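Paenibacillus xanthan lyase (Paenibacillus, PDB 6F2P) cleaves the polysaccharide xanthan as a family 8 polysaccharide lyase, most probably by beta-elimination at the mannose that ends its side chains. Local coordinates at residues V672-K677 with G702-D707; I691-P696 with F733-N738; N398-K403 with S582-A587; I285-L290 with A587-S592. One frame throughout, in Å; residues are numbered along the deposited sequence.

Interaction 1 (V672-K677 with G702-D707); sequences VTSNRK and GTIYID
Thr673 N donates to Asp707 O at 2.9 Å, and Asp707 N returns a bond of the same length to a lone pair of Thr673 O, so the two residues form an antiparallel hydrogen-bonded pair. Further along the ladder frays: Asn675 N reaches Tyr705 O only weakly, and a side chain supplies the return bond. With CG between the backbone N and the carbonyl carbon (chi1 73°), the short Asn675 amide brings OD1 to within 2.8 Å of Tyr705 N, a donor standing above the carbonyl plane. Asn675 O accepts from Arg676 NH1 of the next residue, while separate waters carry Asn675 ND2 to Thr703 OG1 and Arg676 NE to Thr703 O. These strands are neighbours in the five-stranded antiparallel sheet of the C-terminal beta-sandwich domain. On the face of Ser674 and Ile706, Ile706 CD1 lies 3.7 Å from Ser674 CB, and small Ser674 touches Phe661 of the opposing sheet, its OG donating to Arg676 O. Ile706 CG2 crosses Val672 CG1 obliquely at 4.0 Å. On the other, partly exposed face, Thr673 CB meets Asp707 CB at 3.9 Å. Thr673 OG1 is bonded to Thr668. Past the strand end, the methylene Arg676 CB rests on Ile704 CG1.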
loop_
_atom_site.group_PDB
_atom_site.type_symbol
_atom_site.label_atom_id
_atom_site.label_comp_id
_atom_site.label_asym_id
_atom_site.label_seq_id
_atom_site.Cartn_x
_atom_site.Cartn_y
_atom_site.Cartn_z
ATOM N N VAL A 672 1.596 -21.102 -9.308
ATOM C CA VAL A 672 1.872 -20.490 -8.019
ATOM C C VAL A 672 0.944 -20.960 -6.907
ATOM O O VAL A 672 -0.276 -21.053 -7.076
ATOM C CB VAL A 672 1.826 -18.951 -8.113
ATOM C CG1 VAL A 672 2.287 -18.320 -6.805
ATOM C CG2 VAL A 672 2.685 -18.464 -9.268
ATOM N N THR A 673 1.542 -21.257 -5.763
ATOM C CA THR A 673 0.789 -21.578 -4.570
ATOM C C THR A 673 1.149 -20.561 -3.498
ATOM O O THR A 673 2.327 -20.238 -3.320
ATOM C CB THR A 673 1.106 -23.006 -4.063
ATOM O OG1 THR A 673 0.694 -23.977 -5.041
ATOM C CG2 THR A 673 0.388 -23.280 -2.754
ATOM N N SER A 674 0.133 -20.037 -2.812
ATOM C CA SER A 674 0.340 -19.162 -1.661
ATOM C C SER A 674 -0.491 -19.646 -0.491
ATOM O O SER A 674 -1.619 -20.110 -0.670
ATOM C CB SER A 674 -0.031 -17.713 -1.984
ATOM O OG SER A 674 0.018 -16.905 -0.815
ATOM N N ASN A 675 0.066 -19.535 0.709
ATOM C CA ASN A 675 -0.650 -19.943 1.909
ATOM C C ASN A 675 -1.239 -18.744 2.647
ATOM O O ASN A 675 -1.778 -18.890 3.735
ATOM C CB ASN A 675 0.266 -20.736 2.845
ATOM C CG ASN A 675 1.292 -19.859 3.546
ATOM O OD1 ASN A 675 1.694 -18.820 3.026
ATOM N ND2 ASN A 675 1.720 -20.276 4.730
ATOM N N ARG A 676 -1.121 -17.560 2.054
ATOM C CA ARG A 676 -1.614 -16.334 2.678
ATOM C C ARG A 676 -2.200 -15.384 1.641
ATOM O O ARG A 676 -1.852 -15.458 0.463
ATOM C CB ARG A 676 -0.481 -15.619 3.422
ATOM C CG ARG A 676 0.029 -16.339 4.671
ATOM C CD ARG A 676 -1.009 -16.350 5.791
ATOM N NE ARG A 676 -0.515 -17.021 6.992
ATOM C CZ ARG A 676 -0.572 -18.337 7.209
ATOM N NH1 ARG A 676 -1.101 -19.154 6.303
ATOM N NH2 ARG A 676 -0.093 -18.842 8.342
ATOM N N LYS A 677 -3.089 -14.497 2.076
ATOM C CA LYS A 677 -3.503 -13.378 1.236
ATOM C C LYS A 677 -2.251 -12.714 0.681
ATOM O O LYS A 677 -1.297 -12.468 1.419
ATOM C CB LYS A 677 -4.311 -12.356 2.042
ATOM C CG LYS A 677 -5.587 -12.907 2.642
ATOM C CD LYS A 677 -6.181 -11.951 3.668
ATOM C CE LYS A 677 -7.422 -12.546 4.316
ATOM N NZ LYS A 677 -8.177 -11.523 5.075
ATOM N N GLY A 702 3.709 -12.182 10.143
ATOM C CA GLY A 702 4.502 -13.388 10.015
ATOM C C GLY A 702 5.062 -13.545 8.618
ATOM O O GLY A 702 5.696 -12.631 8.087
ATOM N N THR A 703 4.809 -14.700 8.013
ATOM C CA THR A 703 5.391 -15.024 6.720
ATOM C C THR A 703 4.347 -15.296 5.645
ATOM O O THR A 703 3.158 -15.485 5.928
ATOM C CB THR A 703 6.313 -16.272 6.808
ATOM O OG1 THR A 703 5.595 -17.357 7.406
ATOM C CG2 THR A 703 7.545 -15.995 7.651
ATOM N N ILE A 704 4.816 -15.322 4.404
ATOM C CA ILE A 704 4.041 -15.860 3.306
ATOM C C ILE A 704 4.889 -16.892 2.586
ATOM O O ILE A 704 5.960 -16.573 2.073
ATOM C CB ILE A 704 3.656 -14.784 2.290
ATOM C CG1 ILE A 704 2.718 -13.746 2.919
ATOM C CG2 ILE A 704 3.015 -15.434 1.063
ATOM C CD1 ILE A 704 2.457 -12.526 2.023
ATOM N N TYR A 705 4.416 -18.132 2.552
ATOM C CA TYR A 705 5.090 -19.183 1.806
ATOM C C TYR A 705 4.571 -19.221 0.374
ATOM O O TYR A 705 3.362 -19.181 0.132
ATOM C CB TYR A 705 4.859 -20.533 2.470
ATOM C CG TYR A 705 5.761 -20.827 3.649
ATOM C CD1 TYR A 705 5.812 -19.975 4.744
ATOM C CD2 TYR A 705 6.534 -21.982 3.683
ATOM C CE1 TYR A 705 6.626 -20.254 5.828
ATOM C CE2 TYR A 705 7.348 -22.266 4.763
ATOM C CZ TYR A 705 7.389 -21.401 5.830
ATOM O OH TYR A 705 8.199 -21.675 6.904
ATOM N N ILE A 706 5.494 -19.294 -0.573
ATOM C CA ILE A 706 5.149 -19.363 -1.980
ATOM C C ILE A 706 5.827 -20.575 -2.634
ATOM O O ILE A 706 7.030 -20.806 -2.452
ATOM C CB ILE A 706 5.595 -18.080 -2.707
ATOM C CG1 ILE A 706 4.884 -16.843 -2.125
ATOM C CG2 ILE A 706 5.387 -18.202 -4.214
ATOM C CD1 ILE A 706 3.441 -16.668 -2.538
ATOM N N ASP A 707 5.054 -21.361 -3.377
ATOM C CA ASP A 707 5.632 -22.398 -4.222
ATOM C C ASP A 707 5.443 -21.999 -5.671
ATOM O O ASP A 707 4.409 -21.435 -6.038
ATOM C CB ASP A 707 4.970 -23.754 -3.971
ATOM C CG ASP A 707 5.297 -24.327 -2.596
ATOM O OD1 ASP A 707 6.307 -23.903 -1.996
ATOM O OD2 ASP A 707 4.547 -25.210 -2.117
HETATM O O HOH W 1 2.586 -23.986 -7.095
HETATM O O HOH W 2 3.130 -18.589 6.559
HETATM O O HOH W 3 1.273 -15.404 8.135
#

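Interaction 2 (I691-P696 with F733-N738); sequences ISVSDP and FKVNVN
Three side chains from each segment, at every second residue, project into the space between 691-696 and 733-738. The backbones converge along the way: Ile691 CA lies 10.2 Å from Phe733 CA, Val693 CA is 7.9 Å from Val735 CA, and Asp695 CA is 6.8 Å from Val737 CA. Bulk follows the gap, with a phenyl ring at the wide end and smaller groups at the narrow one. Phe733 holds CG in the crowded position between the backbone N and the carbonyl carbon (chi1 65°), which sends the tip of the ring across. Its CZ enters the hollow between two methyls, touching Ile691 CG2 at 3.8 Å and, tip to tip, Val693 CG2 at 4.1 Å. Both methyls sit at the edge of the ring, near its plane, while Ile691 CD1 reaches round to CE1. This is the interior of a beta-sandwich: strand 688-694 belongs to a seven-stranded sheet, strand 731-736 to the five-stranded sheet facing it, and the short strand axes run 37° apart. Val747 and Tyr745 of strand 744-750 help to wall the same space. Farther along, Val693 CB faces Val735 CG2 at 4.2 Å, one beta-branched bump beside another. At the narrow end, just past both strand ends, Asp695 CB abuts Val737 CB at 4.1 Å. The buried Asp695 carboxylate, with CG anti to the backbone N, is led to polar partners, OD1 to Thr697 OG1 and OD2 to Asn700 N. A water 2.6 Å from Asp695 OD2 also lies beside Val737 O, and an Asx turn at Asn736 bends the chain as its strand ends.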
loop_
_atom_site.group_PDB
_atom_site.type_symbol
_atom_site.label_atom_id
_atom_site.label_comp_id
_atom_site.label_asym_id
_atom_site.label_seq_id
_atom_site.Cartn_x
_atom_site.Cartn_y
_atom_site.Cartn_z
ATOM N N ILE A 691 9.806 -13.569 -9.319
ATOM C CA ILE A 691 8.543 -13.470 -8.604
ATOM C C ILE A 691 8.501 -12.248 -7.685
ATOM O O ILE A 691 9.451 -11.972 -6.950
ATOM C CB ILE A 691 8.277 -14.726 -7.773
ATOM C CG1 ILE A 691 8.252 -15.957 -8.673
ATOM C CG2 ILE A 691 6.960 -14.594 -7.013
ATOM C CD1 ILE A 691 9.303 -16.979 -8.329
ATOM N N SER A 692 7.401 -11.509 -7.741
ATOM C CA SER A 692 7.207 -10.367 -6.855
ATOM C C SER A 692 6.035 -10.639 -5.920
ATOM O O SER A 692 4.961 -11.046 -6.367
ATOM C CB SER A 692 6.948 -9.101 -7.661
ATOM O OG SER A 692 6.888 -7.960 -6.821
ATOM N N VAL A 693 6.246 -10.432 -4.623
ATOM C CA VAL A 693 5.216 -10.713 -3.623
ATOM C C VAL A 693 4.980 -9.532 -2.691
ATOM O O VAL A 693 5.927 -8.849 -2.301
ATOM C CB VAL A 693 5.613 -11.912 -2.750
ATOM C CG1 VAL A 693 4.441 -12.351 -1.871
ATOM C CG2 VAL A 693 6.082 -13.048 -3.618
ATOM N N SER A 694 3.725 -9.292 -2.322
ATOM C CA SER A 694 3.424 -8.288 -1.306
ATOM C C SER A 694 2.247 -8.743 -0.468
ATOM O O SER A 694 1.449 -9.561 -0.910
ATOM C CB SER A 694 3.098 -6.942 -1.948
ATOM O OG SER A 694 1.796 -6.958 -2.501
ATOM N N ASP A 695 2.147 -8.208 0.742
ATOM C CA ASP A 695 0.995 -8.427 1.607
ATOM C C ASP A 695 0.110 -7.178 1.584
ATOM O O ASP A 695 0.373 -6.199 2.290
ATOM C CB ASP A 695 1.467 -8.704 3.029
ATOM C CG ASP A 695 0.352 -8.592 4.042
ATOM O OD1 ASP A 695 -0.776 -9.029 3.728
ATOM O OD2 ASP A 695 0.605 -8.053 5.146
ATOM N N PRO A 696 -0.943 -7.198 0.759
ATOM C CA PRO A 696 -1.754 -5.990 0.587
ATOM C C PRO A 696 -2.547 -5.670 1.835
ATOM O O PRO A 696 -3.000 -4.536 1.956
ATOM C CB PRO A 696 -2.713 -6.362 -0.547
ATOM C CG PRO A 696 -2.102 -7.542 -1.207
ATOM C CD PRO A 696 -1.368 -8.283 -0.138
ATOM N N PHE A 733 9.979 -20.796 -1.695
ATOM C CA PHE A 733 10.545 -19.781 -0.812
ATOM C C PHE A 733 9.516 -19.233 0.155
ATOM O O PHE A 733 8.342 -19.587 0.072
ATOM C CB PHE A 733 11.201 -18.648 -1.605
ATOM C CG PHE A 733 10.245 -17.835 -2.436
ATOM C CD1 PHE A 733 9.838 -18.277 -3.688
ATOM C CD2 PHE A 733 9.787 -16.603 -1.983
ATOM C CE1 PHE A 733 8.967 -17.514 -4.466
ATOM C CE2 PHE A 733 8.913 -15.833 -2.755
ATOM C CZ PHE A 733 8.502 -16.291 -3.993
ATOM N N LYS A 734 9.964 -18.389 1.083
ATOM C CA LYS A 734 9.054 -17.692 1.991
ATOM C C LYS A 734 9.479 -16.240 2.114
ATOM O O LYS A 734 10.634 -15.911 1.869
ATOM C CB LYS A 734 9.013 -18.353 3.373
ATOM C CG LYS A 734 10.327 -18.300 4.129
ATOM C CD LYS A 734 10.293 -19.115 5.420
ATOM C CE LYS A 734 11.649 -19.062 6.110
ATOM N NZ LYS A 734 11.708 -19.879 7.347
ATOM N N VAL A 735 8.533 -15.381 2.483
ATOM C CA VAL A 735 8.781 -13.959 2.674
ATOM C C VAL A 735 8.386 -13.581 4.089
ATOM O O VAL A 735 7.300 -13.944 4.540
ATOM C CB VAL A 735 7.894 -13.113 1.754
ATOM C CG1 VAL A 735 8.329 -11.652 1.789
ATOM C CG2 VAL A 735 7.911 -13.657 0.332
ATOM N N ASN A 736 9.257 -12.865 4.796
ATOM C CA ASN A 736 8.888 -12.302 6.088
ATOM C C ASN A 736 8.308 -10.909 5.867
ATOM O O ASN A 736 9.039 -9.959 5.591
ATOM C CB ASN A 736 10.099 -12.233 7.013
ATOM C CG ASN A 736 9.725 -11.871 8.442
ATOM O OD1 ASN A 736 8.702 -11.224 8.695
ATOM N ND2 ASN A 736 10.566 -12.278 9.388
ATOM N N VAL A 737 6.992 -10.783 5.990
ATOM C CA VAL A 737 6.330 -9.542 5.606
ATOM C C VAL A 737 5.960 -8.669 6.791
ATOM O O VAL A 737 5.133 -7.780 6.655
ATOM C CB VAL A 737 5.049 -9.811 4.779
ATOM C CG1 VAL A 737 5.404 -10.395 3.421
ATOM C CG2 VAL A 737 4.109 -10.745 5.537
ATOM N N ASN A 738 6.546 -8.924 7.956
ATOM C CA ASN A 738 6.241 -8.105 9.125
ATOM C C ASN A 738 6.656 -6.664 8.870
ATOM O O ASN A 738 7.741 -6.412 8.336
ATOM C CB ASN A 738 6.934 -8.629 10.381
ATOM C CG ASN A 738 6.583 -7.818 11.620
ATOM O OD1 ASN A 738 5.416 -7.513 11.871
ATOM N ND2 ASN A 738 7.598 -7.451 12.390
HETATM O O HOH W 4 2.534 -6.681 6.336
#

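Interaction 3 (N398-K403 with S582-A587); sequences NAENNK and SLNSSA
Ala399 O accepts a hydrogen bond from Ser585 N at 2.9 Å, the donor lying nearly along the C=O axis. Leu583 O is gripped from the other loop by Asn402 N, a straight bond (171°) of 2.8 Å aimed at a lone pair. Asn401 N is almost as near to Leu583 O but badly angled, and it bonds to Ser286 OG instead. Glu400 and Asn584 lie side by side, pointing the same way. Asn584 ND2 donates to the anti lone pair of Glu400 OE2 at 2.8 Å, with that oxygen close to the amide plane although the carboxylate is turned 57° from it. Both segments are irregular loops of the super-sandwich domain, one leading into strand 411-415 and the other into strand 595-607. Arg283 and Arg287 form salt bridges with OE1 and OE2 of the buried Glu400, which probably keep it ionised. An asparagine suits position 584 because its amide serves two ways: while ND2 holds the glutamate, OD1 receives Ser586 N and Ser586 OG, the first closing an Asx turn. Beside the partly exposed Asn402 and Ser585 a water lies 2.9 Å from Ser585 OG and accepts weakly from Asn402 ND2. Lys403 bends at chi3 so that its CD passes 3.5 Å from Ser582 CB and also lies against Leu583 CD1, while its charged NZ binds a water at 2.9 Å.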
loop_
_atom_site.group_PDB
_atom_site.type_symbol
_atom_site.label_atom_id
_atom_site.label_comp_id
_atom_site.label_asym_id
_atom_site.label_seq_id
_atom_site.Cartn_x
_atom_site.Cartn_y
_atom_site.Cartn_z
ATOM N N ASN A 398 -17.391 20.568 5.152
ATOM C CA ASN A 398 -17.793 21.934 4.811
ATOM C C ASN A 398 -18.517 22.041 3.491
ATOM O O ASN A 398 -18.298 23.003 2.756
ATOM C CB ASN A 398 -16.588 22.879 4.762
ATOM C CG ASN A 398 -15.632 22.663 5.908
ATOM O OD1 ASN A 398 -16.050 22.463 7.054
ATOM N ND2 ASN A 398 -14.333 22.678 5.604
ATOM N N ALA A 399 -19.357 21.053 3.188
ATOM C CA ALA A 399 -20.205 21.084 1.998
ATOM C C ALA A 399 -19.374 21.087 0.736
ATOM O O ALA A 399 -19.774 21.668 -0.281
ATOM C CB ALA A 399 -21.130 22.299 2.017
ATOM N N GLU A 400 -18.212 20.445 0.814
ATOM C CA GLU A 400 -17.363 20.239 -0.352
ATOM C C GLU A 400 -17.355 18.764 -0.743
ATOM O O GLU A 400 -17.503 17.883 0.116
ATOM C CB GLU A 400 -15.938 20.715 -0.080
ATOM C CG GLU A 400 -15.823 22.197 0.211
ATOM C CD GLU A 400 -14.403 22.709 0.054
ATOM O OE1 GLU A 400 -13.618 22.616 1.023
ATOM O OE2 GLU A 400 -14.072 23.203 -1.047
ATOM N N ASN A 401 -17.188 18.509 -2.041
ATOM C CA ASN A 401 -17.128 17.146 -2.563
ATOM C C ASN A 401 -18.370 16.345 -2.166
ATOM O O ASN A 401 -18.268 15.206 -1.706
ATOM C CB ASN A 401 -15.851 16.450 -2.077
ATOM C CG ASN A 401 -15.484 15.246 -2.917
ATOM O OD1 ASN A 401 -15.880 15.144 -4.078
ATOM N ND2 ASN A 401 -14.720 14.324 -2.335
ATOM N N ASN A 402 -19.540 16.953 -2.341
ATOM C CA ASN A 402 -20.780 16.378 -1.832
ATOM C C ASN A 402 -21.208 15.130 -2.574
ATOM O O ASN A 402 -21.850 14.261 -1.992
ATOM C CB ASN A 402 -21.914 17.402 -1.850
ATOM C CG ASN A 402 -21.593 18.642 -1.052
ATOM O OD1 ASN A 402 -20.894 18.588 -0.043
ATOM N ND2 ASN A 402 -22.107 19.776 -1.500
ATOM N N LYS A 403 -20.852 15.041 -3.855
ATOM C CA LYS A 403 -21.214 13.884 -4.676
ATOM C C LYS A 403 -20.052 12.895 -4.882
ATOM O O LYS A 403 -20.022 12.154 -5.861
ATOM C CB LYS A 403 -21.749 14.350 -6.030
ATOM C CG LYS A 403 -23.088 15.063 -5.964
ATOM C CD LYS A 403 -23.210 16.087 -7.075
ATOM C CE LYS A 403 -23.807 15.515 -8.338
ATOM N NZ LYS A 403 -23.922 16.543 -9.423
ATOM N N SER A 582 -23.840 21.486 -6.786
ATOM C CA SER A 582 -24.155 20.139 -6.330
ATOM C C SER A 582 -22.940 19.479 -5.678
ATOM O O SER A 582 -23.074 18.714 -4.720
ATOM C CB SER A 582 -24.627 19.288 -7.504
ATOM O OG SER A 582 -25.767 19.861 -8.113
ATOM N N LEU A 583 -21.751 19.780 -6.188
ATOM C CA LEU A 583 -20.544 19.172 -5.640
ATOM C C LEU A 583 -19.984 19.997 -4.499
ATOM O O LEU A 583 -19.436 19.448 -3.529
ATOM C CB LEU A 583 -19.470 18.997 -6.714
ATOM C CG LEU A 583 -19.715 17.945 -7.791
ATOM C CD1 LEU A 583 -20.614 18.494 -8.907
ATOM C CD2 LEU A 583 -18.387 17.461 -8.346
ATOM N N ASN A 584 -20.129 21.317 -4.616
ATOM C CA ASN A 584 -19.527 22.238 -3.658
ATOM C C ASN A 584 -20.408 23.444 -3.411
ATOM O O ASN A 584 -20.612 24.260 -4.305
ATOM C CB ASN A 584 -18.153 22.702 -4.156
ATOM C CG ASN A 584 -17.287 23.222 -3.042
ATOM O OD1 ASN A 584 -17.773 23.875 -2.122
ATOM N ND2 ASN A 584 -16.002 22.929 -3.103
ATOM N N SER A 585 -20.924 23.561 -2.197
ATOM C CA SER A 585 -21.797 24.679 -1.873
ATOM C C SER A 585 -21.237 25.474 -0.707
ATOM O O SER A 585 -21.964 26.195 -0.030
ATOM C CB SER A 585 -23.219 24.200 -1.575
ATOM O OG SER A 585 -23.237 23.235 -0.538
ATOM N N SER A 586 -19.936 25.326 -0.470
ATOM C CA SER A 586 -19.242 26.168 0.497
ATOM C C SER A 586 -19.267 27.605 -0.003
ATOM O O SER A 586 -19.464 27.856 -1.203
ATOM C CB SER A 586 -17.794 25.712 0.690
ATOM O OG SER A 586 -16.991 26.083 -0.421
ATOM N N ALA A 587 -19.060 28.541 0.920
ATOM C CA ALA A 587 -19.152 29.971 0.622
ATOM C C ALA A 587 -18.149 30.397 -0.448
ATOM O O ALA A 587 -18.459 31.210 -1.322
ATOM C CB ALA A 587 -18.958 30.785 1.890
HETATM O O HOH W 5 -24.104 21.234 -2.465
HETATM O O HOH W 6 -26.794 17.060 -9.723
#

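Interaction 4 (I285-L290 with A587-S592); sequences ISRHGL and ASWKDS
The junction between the N-terminal alpha-helical domain and the super-sandwich domain is bridged here by two loops, 285-290 from the former and 587-592 from the latter. Trp589 is the main projecting group. The extended Arg287 chain crosses its face, with CG 3.5 Å from the centroid of the five-membered ring in a CH-pi contact. The guanidinium beyond is turned only 8° from the indole plane, and NE makes its salt bridge to Glu400, so one arginine offers a greasy stem to the ring and a charge to the acid. The CE3 edge of the six-membered ring meets the face of His288 in an offset edge-to-face pair, with planes at 83° and centroids 5.4 Å apart. Next to it Trp589 CZ3 comes within 3.3 Å of Gly289 N, an approach possible because Gly289 has no side chain. Leu290 CB adds an apolar touch to Trp589 CH2 at 4.2 Å. On the opposite face of His288, Asp591 OD2 stands 3.3 Å above the ring plane and over its centre, where its charge would probably stabilise a protonated imidazole; Asp591 OD1 is held by Thr593 N. Two waters in the imidazole plane complete the joint. One lies 2.8 Å from His288 NE2 and donates to Lys590 O, and the other, accepting from His288 N, donates to Ser286 O and more weakly to Trp589 O.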
loop_
_atom_site.group_PDB
_atom_site.type_symbol
_atom_site.label_atom_id
_atom_site.label_comp_id
_atom_site.label_asym_id
_atom_site.label_seq_id
_atom_site.Cartn_x
_atom_site.Cartn_y
_atom_site.Cartn_z
ATOM N N ILE A 285 -11.667 17.931 -5.878
ATOM C CA ILE A 285 -12.195 17.625 -7.200
ATOM C C ILE A 285 -13.501 18.369 -7.391
ATOM O O ILE A 285 -13.988 18.488 -8.514
ATOM C CB ILE A 285 -12.426 16.115 -7.420
ATOM C CG1 ILE A 285 -13.409 15.552 -6.387
ATOM C CG2 ILE A 285 -11.106 15.364 -7.383
ATOM C CD1 ILE A 285 -13.896 14.137 -6.706
ATOM N N SER A 286 -14.053 18.877 -6.288
ATOM C CA SER A 286 -15.308 19.628 -6.321
ATOM C C SER A 286 -15.135 21.135 -6.463
ATOM O O SER A 286 -16.092 21.872 -6.295
ATOM C CB SER A 286 -16.147 19.343 -5.075
ATOM O OG SER A 286 -15.552 19.904 -3.920
ATOM N N ARG A 287 -13.928 21.600 -6.766
ATOM C CA ARG A 287 -13.702 23.036 -6.962
ATOM C C ARG A 287 -13.631 23.380 -8.443
ATOM O O ARG A 287 -12.709 22.956 -9.143
ATOM C CB ARG A 287 -12.439 23.500 -6.225
ATOM C CG ARG A 287 -12.602 23.436 -4.727
ATOM C CD ARG A 287 -11.316 23.682 -3.971
ATOM N NE ARG A 287 -11.551 23.519 -2.536
ATOM C CZ ARG A 287 -10.596 23.359 -1.623
ATOM N NH1 ARG A 287 -9.320 23.345 -1.984
ATOM N NH2 ARG A 287 -10.923 23.209 -0.344
ATOM N N HIS A 288 -14.608 24.149 -8.919
ATOM C CA HIS A 288 -14.711 24.439 -10.348
ATOM C C HIS A 288 -13.509 25.195 -10.881
ATOM O O HIS A 288 -13.116 25.014 -12.029
ATOM C CB HIS A 288 -15.997 25.200 -10.673
ATOM C CG HIS A 288 -16.050 26.584 -10.107
ATOM N ND1 HIS A 288 -15.676 27.696 -10.829
ATOM C CD2 HIS A 288 -16.450 27.035 -8.893
ATOM C CE1 HIS A 288 -15.834 28.773 -10.080
ATOM N NE2 HIS A 288 -16.299 28.400 -8.902
ATOM N N GLY A 289 -12.923 26.041 -10.042
ATOM C CA GLY A 289 -11.785 26.839 -10.457
ATOM C C GLY A 289 -10.486 26.079 -10.284
ATOM O O GLY A 289 -9.403 26.602 -10.552
ATOM N N LEU A 290 -10.591 24.836 -9.836
ATOM C CA LEU A 290 -9.405 24.063 -9.524
ATOM C C LEU A 290 -9.511 22.647 -10.069
ATOM O O LEU A 290 -9.225 21.671 -9.373
ATOM C CB LEU A 290 -9.188 24.044 -8.017
ATOM C CG LEU A 290 -7.766 23.827 -7.518
ATOM C CD1 LEU A 290 -6.787 24.751 -8.239
ATOM C CD2 LEU A 290 -7.749 24.060 -6.018
ATOM N N ALA A 587 -19.060 28.541 0.920
ATOM C CA ALA A 587 -19.152 29.971 0.622
ATOM C C ALA A 587 -18.149 30.397 -0.448
ATOM O O ALA A 587 -18.459 31.210 -1.322
ATOM C CB ALA A 587 -18.958 30.785 1.890
ATOM N N SER A 588 -16.946 29.835 -0.382
ATOM C CA SER A 588 -15.890 30.208 -1.310
ATOM C C SER A 588 -16.125 29.664 -2.705
ATOM O O SER A 588 -15.705 30.269 -3.683
ATOM C CB SER A 588 -14.533 29.716 -0.803
ATOM O OG SER A 588 -14.239 30.265 0.466
ATOM N N TRP A 589 -16.789 28.524 -2.815
ATOM C CA TRP A 589 -16.791 27.838 -4.100
ATOM C C TRP A 589 -18.153 27.654 -4.749
ATOM O O TRP A 589 -18.231 27.191 -5.890
ATOM C CB TRP A 589 -16.075 26.495 -3.984
ATOM C CG TRP A 589 -14.577 26.608 -3.864
ATOM C CD1 TRP A 589 -13.830 26.476 -2.720
ATOM C CD2 TRP A 589 -13.645 26.871 -4.927
ATOM N NE1 TRP A 589 -12.491 26.634 -3.009
ATOM C CE2 TRP A 589 -12.348 26.879 -4.352
ATOM C CE3 TRP A 589 -13.781 27.106 -6.307
ATOM C CZ2 TRP A 589 -11.192 27.108 -5.108
ATOM C CZ3 TRP A 589 -12.639 27.338 -7.061
ATOM C CH2 TRP A 589 -11.357 27.337 -6.456
ATOM N N LYS A 590 -19.214 28.011 -4.029
ATOM C CA LYS A 590 -20.563 27.889 -4.565
ATOM C C LYS A 590 -20.662 28.595 -5.915
ATOM O O LYS A 590 -20.254 29.751 -6.045
ATOM C CB LYS A 590 -21.577 28.468 -3.584
ATOM C CG LYS A 590 -23.018 28.093 -3.881
ATOM C CD LYS A 590 -23.984 29.001 -3.122
ATOM C CE LYS A 590 -23.635 30.469 -3.348
ATOM N NZ LYS A 590 -24.847 31.323 -3.527
ATOM N N ASP A 591 -21.173 27.872 -6.911
ATOM C CA ASP A 591 -21.288 28.348 -8.292
ATOM C C ASP A 591 -22.426 27.597 -8.969
ATOM O O ASP A 591 -22.330 26.396 -9.221
ATOM C CB ASP A 591 -19.980 28.122 -9.061
ATOM C CG ASP A 591 -20.055 28.565 -10.534
ATOM O OD1 ASP A 591 -21.149 28.596 -11.147
ATOM O OD2 ASP A 591 -18.986 28.878 -11.096
ATOM N N SER A 592 -23.485 28.323 -9.308
ATOM C CA SER A 592 -24.715 27.694 -9.766
ATOM C C SER A 592 -24.901 27.706 -11.271
ATOM O O SER A 592 -25.905 27.191 -11.766
ATOM C CB SER A 592 -25.932 28.314 -9.076
ATOM O OG SER A 592 -25.906 28.059 -7.679
HETATM O O HOH W 7 -16.896 24.395 -7.339
HETATM O O HOH W 8 -17.158 29.929 -6.703
#

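Overall arrangement
The four contacts fall into two pairs. Interactions 1 and 2, centres 8 Å apart, share the five-stranded sheet: strands 703-708 and 731-736 are neighbours, joined by Ile704 N to Val735 O at 2.8 Å, and interaction 2 packs that sheet against the opposing one. Interactions 3 and 4 also have centres 8 Å apart and meet in Ala587; the salt bridge from Arg287 NE to Glu400 OE2 (2.9 Å) ties them across the domain junction. In family 8 lyases the substrate cleft lies in the helical domain, where the central beta domain closes against it; interactions 3 and 4 lie where these two domains meet. The pairs are separate, interactions 1 and 4 having centres about 48 Å apart.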